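Local coordinates for protein spydx (Streptococcus pyogenes, PDB 2J43) that binds alpha-glucans such as host lung glycogen through two family 41 carbohydrate-binding modules, which form part of a larger cell-wall-anchored protein that is probably a pullulanase, at residues 10-15 and 51-56; 67-72 and 99-104. One frame throughout, in Å; residues are numbered along the deposited sequence.

In the fold
Both interactions lie in the first of the two pullulanase-associated domains of this all-beta chain, their centres about 10 Å apart. They follow one another along the sequence: 10-15 with 51-56 closes before 67-72 with 99-104 opens, and strand 53-58 leads directly to strand 66-73. Interaction 1 sits at one end of the sheet containing strands 4-9 and 53-58, whereas interaction 2 joins that sheet, through 99-104, to the four-stranded sheet of strand 66-73. They touch where Leu-12 CD2 lies 4.0 Å from Ile-71 CD1 and Pro-13 CG 3.8 Å from Ile-71 CG2. The loop after strand 4-9 thus packs against the opposing sheet, and the two contacts form one continuous patch of a beta-sandwich domain.

Interaction 1. Residues 10-15 and 51-56; sequences KTLPAG and YGYYLD
Lys-10 lays its side chain across the ring of Tyr-51 and ends on that residue's own backbone carbonyl. The polar part is a single direct hydrogen bond, from Lys-10 NZ to Tyr-51 O at 2.8 Å. The ammonium is tilted 15° from the carbonyl plane. A water supplements this bond, donating to both Lys-10 O and Tyr-51 O, so the Tyr-51 carbonyl accepts from the ammonium and from the water, and the two backbones are bridged.

The aromatic part rests on one ring face. Lys-10 CD stands 3.9 Å from the centroid of the Tyr-51 ring, 18° off its normal, a CH-pi contact offset toward the rim. Lys-10 NZ lies 4.1 Å from the centroid of the Tyr-51 ring, farther off-centre, in a cation-pi contact. The lysine chain starts with CG anti to its backbone N (chi1 -174°), then bends at chi2 and chi3, which folds the ammonium back to the carbonyl. Trp-96 meets the Tyr-51 ring edge-to-face, and a backbone hydrogen bond ties Lys-10 to Ile-97, so strand 94-97 borders the same site.

The apolar part is smaller. Leu-12 CD1 comes obliquely to the Tyr-53 ring, 3.9 Å from CD2 of Tyr-53, and the two side chains run nearly perpendicular. Between this pair and the lysine, Lys-10 O comes within 3.9 Å of Gly-52 CA, a residue with no side chain to intrude there.

With one charged group serving both a carbonyl and a pi face, the ammonium probably gains electrostatic stabilisation from each, while its methylenes supply dispersion. Its bond to the Tyr-51 carbonyl, which the water also grips, holds the Lys-10 chain over the ring face and pins the loop after strand 4-9 to the turn before strand 53-58.

Interaction 2. Residues 67-72 and 99-104; sequences VSYLIN and ENYHAH
The two sheets of the first pullulanase-associated domain meet here, where strand 66-73 of the four-stranded sheet faces the turn between strands 94-97 and 103-104 of the other. Tyr-101, in that turn, reaches toward the strand, and two side chains from alternate positions, Tyr-69 and Ile-71, receive it. Both meet the rim of its ring. Tyr-69 OH lies in the plane of the Tyr-101 ring, 3.6 Å from Tyr-101 CD1. Ile-71 CD1 sits near that plane, 3.7 Å from Tyr-101 OH. In turn, Tyr-101 CD1 is at the edge of the Tyr-69 ring, so the tyrosines meet edge against edge without stacking.

The torsions explain the reach. Tyr-69 has CG between its backbone N and carbonyl carbon (chi1 76°), which directs the ring toward the turn, where its hydroxyl meets Tyr-101. Ile-71 is extended at chi2 (177°), and this carries its CD1 methyl out to the tyrosine at about a right angle.

The polar link is indirect. A single water lies 2.7 Å from Tyr-69 OH and donates to Tyr-101 O at the same distance, giving the buried phenol a hydrogen-bonding partner and joining its hydroxyl to the turn's backbone. Around this contact, Tyr-69 also touches Leu-23, Ile-85 and Ile-97, residues from both sheets, while Tyr-101 reaches Gln-83 on strand 83-86.

Side chains of one sheet packing against a turn of the other belong to the interface of a beta-sandwich, the fold of family 41 carbohydrate-binding modules.

Interaction 1. Residues 10-15 and 51-56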
loop_
_atom_site.group_PDB
_atom_site.type_symbol
_atom_site.label_atom_id
_atom_site.label_comp_id
_atom_site.label_asym_id
_atom_site.label_seq_id
_atom_site.Cartn_x
_atom_site.Cartn_y
_atom_site.Cartn_z
ATOM N N LYS A 10 8.704 9.747 -2.338
ATOM C CA LYS A 10 8.929 9.730 -3.794
ATOM C C LYS A 10 9.942 10.789 -4.238
ATOM O O LYS A 10 10.911 10.510 -5.001
ATOM C CB LYS A 10 7.643 10.018 -4.525
ATOM C CG LYS A 10 7.742 9.865 -6.084
ATOM C CD LYS A 10 7.506 8.402 -6.477
ATOM C CE LYS A 10 8.510 7.870 -7.515
ATOM N NZ LYS A 10 8.717 6.395 -7.484
ATOM N N THR A 11 9.707 12.004 -3.774
ATOM C CA THR A 11 10.523 13.150 -4.165
ATOM C C THR A 11 10.732 14.123 -3.013
ATOM O O THR A 11 9.748 14.702 -2.519
ATOM C CB THR A 11 9.829 13.949 -5.278
ATOM O OG1 THR A 11 9.418 13.076 -6.357
ATOM C CG2 THR A 11 10.803 14.918 -5.926
ATOM N N LEU A 12 11.980 14.400 -2.693
ATOM C CA LEU A 12 12.281 15.358 -1.658
ATOM C C LEU A 12 12.351 16.751 -2.236
ATOM O O LEU A 12 12.433 16.872 -3.472
ATOM C CB LEU A 12 13.615 14.967 -1.011
ATOM C CG LEU A 12 13.633 13.566 -0.348
ATOM C CD1 LEU A 12 15.024 13.279 0.206
ATOM C CD2 LEU A 12 12.598 13.448 0.713
ATOM N N PRO A 13 12.291 17.772 -1.379
ATOM C CA PRO A 13 12.251 19.168 -1.848
ATOM C C PRO A 13 13.373 19.463 -2.863
ATOM O O PRO A 13 14.548 19.172 -2.625
ATOM C CB PRO A 13 12.354 19.958 -0.564
ATOM C CG PRO A 13 11.663 19.034 0.466
ATOM C CD PRO A 13 12.147 17.693 0.095
ATOM N N ALA A 14 12.980 20.100 -3.980
ATOM C CA ALA A 14 13.863 20.348 -5.115
ATOM C C ALA A 14 15.103 21.124 -4.723
ATOM O O ALA A 14 15.015 22.184 -4.100
ATOM C CB ALA A 14 13.117 21.166 -6.182
ATOM N N GLY A 15 16.253 20.608 -5.139
ATOM C CA GLY A 15 17.513 21.291 -4.953
ATOM C C GLY A 15 18.091 21.328 -3.557
ATOM O O GLY A 15 19.107 21.956 -3.344
ATOM N N TYR A 51 11.618 3.421 -5.142
ATOM C CA TYR A 51 10.529 4.409 -5.111
ATOM C C TYR A 51 11.075 5.852 -4.945
ATOM O O TYR A 51 10.524 6.816 -5.453
ATOM C CB TYR A 51 9.554 4.036 -3.949
ATOM C CG TYR A 51 8.322 4.895 -3.832
ATOM C CD1 TYR A 51 7.226 4.715 -4.673
ATOM C CD2 TYR A 51 8.242 5.908 -2.874
ATOM C CE1 TYR A 51 6.087 5.507 -4.590
ATOM C CE2 TYR A 51 7.109 6.697 -2.771
ATOM C CZ TYR A 51 6.029 6.495 -3.625
ATOM O OH TYR A 51 4.886 7.225 -3.587
ATOM N N GLY A 52 12.176 5.960 -4.226
ATOM C CA GLY A 52 12.689 7.251 -3.826
ATOM C C GLY A 52 13.686 7.163 -2.694
ATOM O O GLY A 52 14.821 6.662 -2.884
ATOM N N TYR A 53 13.346 7.766 -1.555
ATOM C CA TYR A 53 14.142 7.602 -0.344
ATOM C C TYR A 53 13.278 7.026 0.750
ATOM O O TYR A 53 12.044 7.171 0.725
ATOM C CB TYR A 53 14.720 8.949 0.134
ATOM C CG TYR A 53 15.877 9.427 -0.697
ATOM C CD1 TYR A 53 17.191 9.158 -0.304
ATOM C CD2 TYR A 53 15.672 10.089 -1.878
ATOM C CE1 TYR A 53 18.263 9.590 -1.077
ATOM C CE2 TYR A 53 16.745 10.517 -2.689
ATOM C CZ TYR A 53 18.030 10.262 -2.273
ATOM O OH TYR A 53 19.109 10.685 -3.051
ATOM N N TYR A 54 13.876 6.331 1.698
ATOM C CA TYR A 54 13.110 5.937 2.849
ATOM C C TYR A 54 13.889 6.164 4.142
ATOM O O TYR A 54 15.131 6.187 4.175
ATOM C CB TYR A 54 12.625 4.477 2.760
ATOM C CG TYR A 54 13.750 3.440 2.864
ATOM C CD1 TYR A 54 14.001 2.788 4.057
ATOM C CD2 TYR A 54 14.587 3.185 1.777
ATOM C CE1 TYR A 54 15.067 1.854 4.167
ATOM C CE2 TYR A 54 15.665 2.280 1.869
ATOM C CZ TYR A 54 15.879 1.616 3.069
ATOM O OH TYR A 54 16.944 0.731 3.172
ATOM N N LEU A 55 13.128 6.334 5.208
ATOM C CA LEU A 55 13.644 6.666 6.514
ATOM C C LEU A 55 12.695 6.041 7.554
ATOM O O LEU A 55 11.467 6.220 7.428
ATOM C CB LEU A 55 13.739 8.185 6.612
ATOM C CG LEU A 55 14.348 8.769 7.857
ATOM C CD1 LEU A 55 15.699 8.163 8.231
ATOM C CD2 LEU A 55 14.474 10.258 7.601
ATOM N N ASP A 56 13.235 5.317 8.533
ATOM C CA ASP A 56 12.470 4.642 9.583
ATOM C C ASP A 56 12.301 5.541 10.787
ATOM O O ASP A 56 13.299 6.107 11.293
ATOM C CB ASP A 56 13.140 3.370 10.040
ATOM C CG ASP A 56 13.155 2.308 8.979
ATOM O OD1 ASP A 56 12.387 2.416 7.977
ATOM O OD2 ASP A 56 13.949 1.363 9.011
HETATM O O HOH W 1 11.776 8.888 -7.162
#

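Interaction 2. Residues 67-72 and 99-104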
loop_
_atom_site.group_PDB
_atom_site.type_symbol
_atom_site.label_atom_id
_atom_site.label_comp_id
_atom_site.label_asym_id
_atom_site.label_seq_id
_atom_site.Cartn_x
_atom_site.Cartn_y
_atom_site.Cartn_z
ATOM N N VAL A 67 0.525 9.710 13.061
ATOM C CA VAL A 67 1.835 10.312 13.022
ATOM C C VAL A 67 1.746 11.550 12.174
ATOM O O VAL A 67 1.169 11.535 11.096
ATOM C CB VAL A 67 2.825 9.341 12.384
ATOM C CG1 VAL A 67 4.135 9.974 12.059
ATOM C CG2 VAL A 67 3.011 8.118 13.355
ATOM N N SER A 68 2.342 12.612 12.649
ATOM C CA SER A 68 2.423 13.802 11.881
ATOM C C SER A 68 3.890 14.098 11.595
ATOM O O SER A 68 4.795 13.730 12.337
ATOM C CB SER A 68 1.775 14.981 12.612
ATOM O OG SER A 68 0.368 14.734 12.811
ATOM N N TYR A 69 4.104 14.838 10.523
ATOM C CA TYR A 69 5.454 15.105 10.080
ATOM C C TYR A 69 5.499 16.295 9.129
ATOM O O TYR A 69 4.490 16.743 8.520
ATOM C CB TYR A 69 6.106 13.877 9.381
ATOM C CG TYR A 69 5.578 13.695 7.991
ATOM C CD1 TYR A 69 6.243 14.236 6.880
ATOM C CD2 TYR A 69 4.376 13.021 7.788
ATOM C CE1 TYR A 69 5.662 14.098 5.614
ATOM C CE2 TYR A 69 3.840 12.856 6.484
ATOM C CZ TYR A 69 4.491 13.405 5.444
ATOM O OH TYR A 69 3.929 13.290 4.180
ATOM N N LEU A 70 6.710 16.795 8.967
ATOM C CA LEU A 70 7.021 17.744 7.917
ATOM C C LEU A 70 8.482 17.571 7.556
ATOM O O LEU A 70 9.230 16.983 8.320
ATOM C CB LEU A 70 6.712 19.183 8.332
ATOM C CG LEU A 70 7.510 19.719 9.511
ATOM C CD1 LEU A 70 8.832 20.285 8.993
ATOM C CD2 LEU A 70 6.773 20.794 10.309
ATOM N N ILE A 71 8.859 18.124 6.410
ATOM C CA ILE A 71 10.265 18.167 5.972
ATOM C C ILE A 71 10.682 19.608 6.090
ATOM O O ILE A 71 10.033 20.512 5.511
ATOM C CB ILE A 71 10.465 17.631 4.505
ATOM C CG1 ILE A 71 10.096 16.154 4.443
ATOM C CG2 ILE A 71 11.931 17.825 4.035
ATOM C CD1 ILE A 71 10.174 15.553 3.089
ATOM N N ASN A 72 11.763 19.855 6.806
ATOM C CA ASN A 72 12.299 21.197 6.988
ATOM C C ASN A 72 13.705 21.268 6.448
ATOM O O ASN A 72 14.210 20.285 5.921
ATOM C CB ASN A 72 12.229 21.679 8.457
ATOM C CG ASN A 72 13.169 20.928 9.445
ATOM O OD1 ASN A 72 14.093 20.268 9.024
ATOM N ND2 ASN A 72 13.012 21.172 10.769
ATOM N N GLU A 99 4.672 12.451 -4.452
ATOM C CA GLU A 99 5.238 13.777 -4.675
ATOM C C GLU A 99 4.330 14.938 -4.265
ATOM O O GLU A 99 4.799 16.059 -4.121
ATOM C CB GLU A 99 5.646 13.934 -6.146
ATOM C CG GLU A 99 4.476 14.096 -7.090
ATOM C CD GLU A 99 3.905 12.800 -7.624
ATOM O OE1 GLU A 99 4.205 11.688 -7.112
ATOM O OE2 GLU A 99 3.107 12.908 -8.583
ATOM N N ASN A 100 3.044 14.658 -4.085
ATOM C CA ASN A 100 2.102 15.634 -3.525
ATOM C C ASN A 100 1.798 15.404 -2.032
ATOM O O ASN A 100 0.800 15.937 -1.494
ATOM C CB ASN A 100 0.790 15.589 -4.288
ATOM C CG ASN A 100 0.945 15.846 -5.775
ATOM O OD1 ASN A 100 0.376 15.132 -6.584
ATOM N ND2 ASN A 100 1.718 16.851 -6.128
ATOM N N TYR A 101 2.613 14.588 -1.364
ATOM C CA TYR A 101 2.481 14.321 0.071
ATOM C C TYR A 101 1.182 13.607 0.417
ATOM O O TYR A 101 0.706 13.690 1.537
ATOM C CB TYR A 101 2.710 15.607 0.923
ATOM C CG TYR A 101 4.126 16.082 0.859
ATOM C CD1 TYR A 101 5.125 15.473 1.591
ATOM C CD2 TYR A 101 4.483 17.141 0.003
ATOM C CE1 TYR A 101 6.405 15.861 1.501
ATOM C CE2 TYR A 101 5.795 17.552 -0.097
ATOM C CZ TYR A 101 6.757 16.914 0.664
ATOM O OH TYR A 101 8.066 17.292 0.569
ATOM N N HIS A 102 0.643 12.853 -0.531
ATOM C CA HIS A 102 -0.478 11.963 -0.256
ATOM C C HIS A 102 0.085 10.627 0.225
ATOM O O HIS A 102 1.021 10.094 -0.383
ATOM C CB HIS A 102 -1.356 11.789 -1.502
ATOM C CG HIS A 102 -1.993 13.064 -1.989
ATOM N ND1 HIS A 102 -2.732 13.895 -1.174
ATOM C CD2 HIS A 102 -2.049 13.616 -3.228
ATOM C CE1 HIS A 102 -3.193 14.913 -1.886
ATOM N NE2 HIS A 102 -2.776 14.774 -3.129
ATOM N N ALA A 103 -0.487 10.076 1.302
ATOM C CA ALA A 103 0.004 8.860 1.904
ATOM C C ALA A 103 -0.750 7.637 1.428
ATOM O O ALA A 103 -1.964 7.701 1.157
ATOM C CB ALA A 103 -0.032 8.961 3.406
ATOM N N HIS A 104 -0.038 6.521 1.348
ATOM C CA HIS A 104 -0.600 5.253 0.867
ATOM C C HIS A 104 -0.120 4.135 1.739
ATOM O O HIS A 104 1.046 4.122 2.167
ATOM C CB HIS A 104 -0.149 5.038 -0.597
ATOM C CG HIS A 104 -0.523 6.154 -1.498
ATOM N ND1 HIS A 104 0.323 7.205 -1.777
ATOM C CD2 HIS A 104 -1.656 6.382 -2.209
ATOM C CE1 HIS A 104 -0.264 8.020 -2.642
ATOM N NE2 HIS A 104 -1.469 7.550 -2.910
HETATM O O HOH W 2 1.291 12.579 3.953
#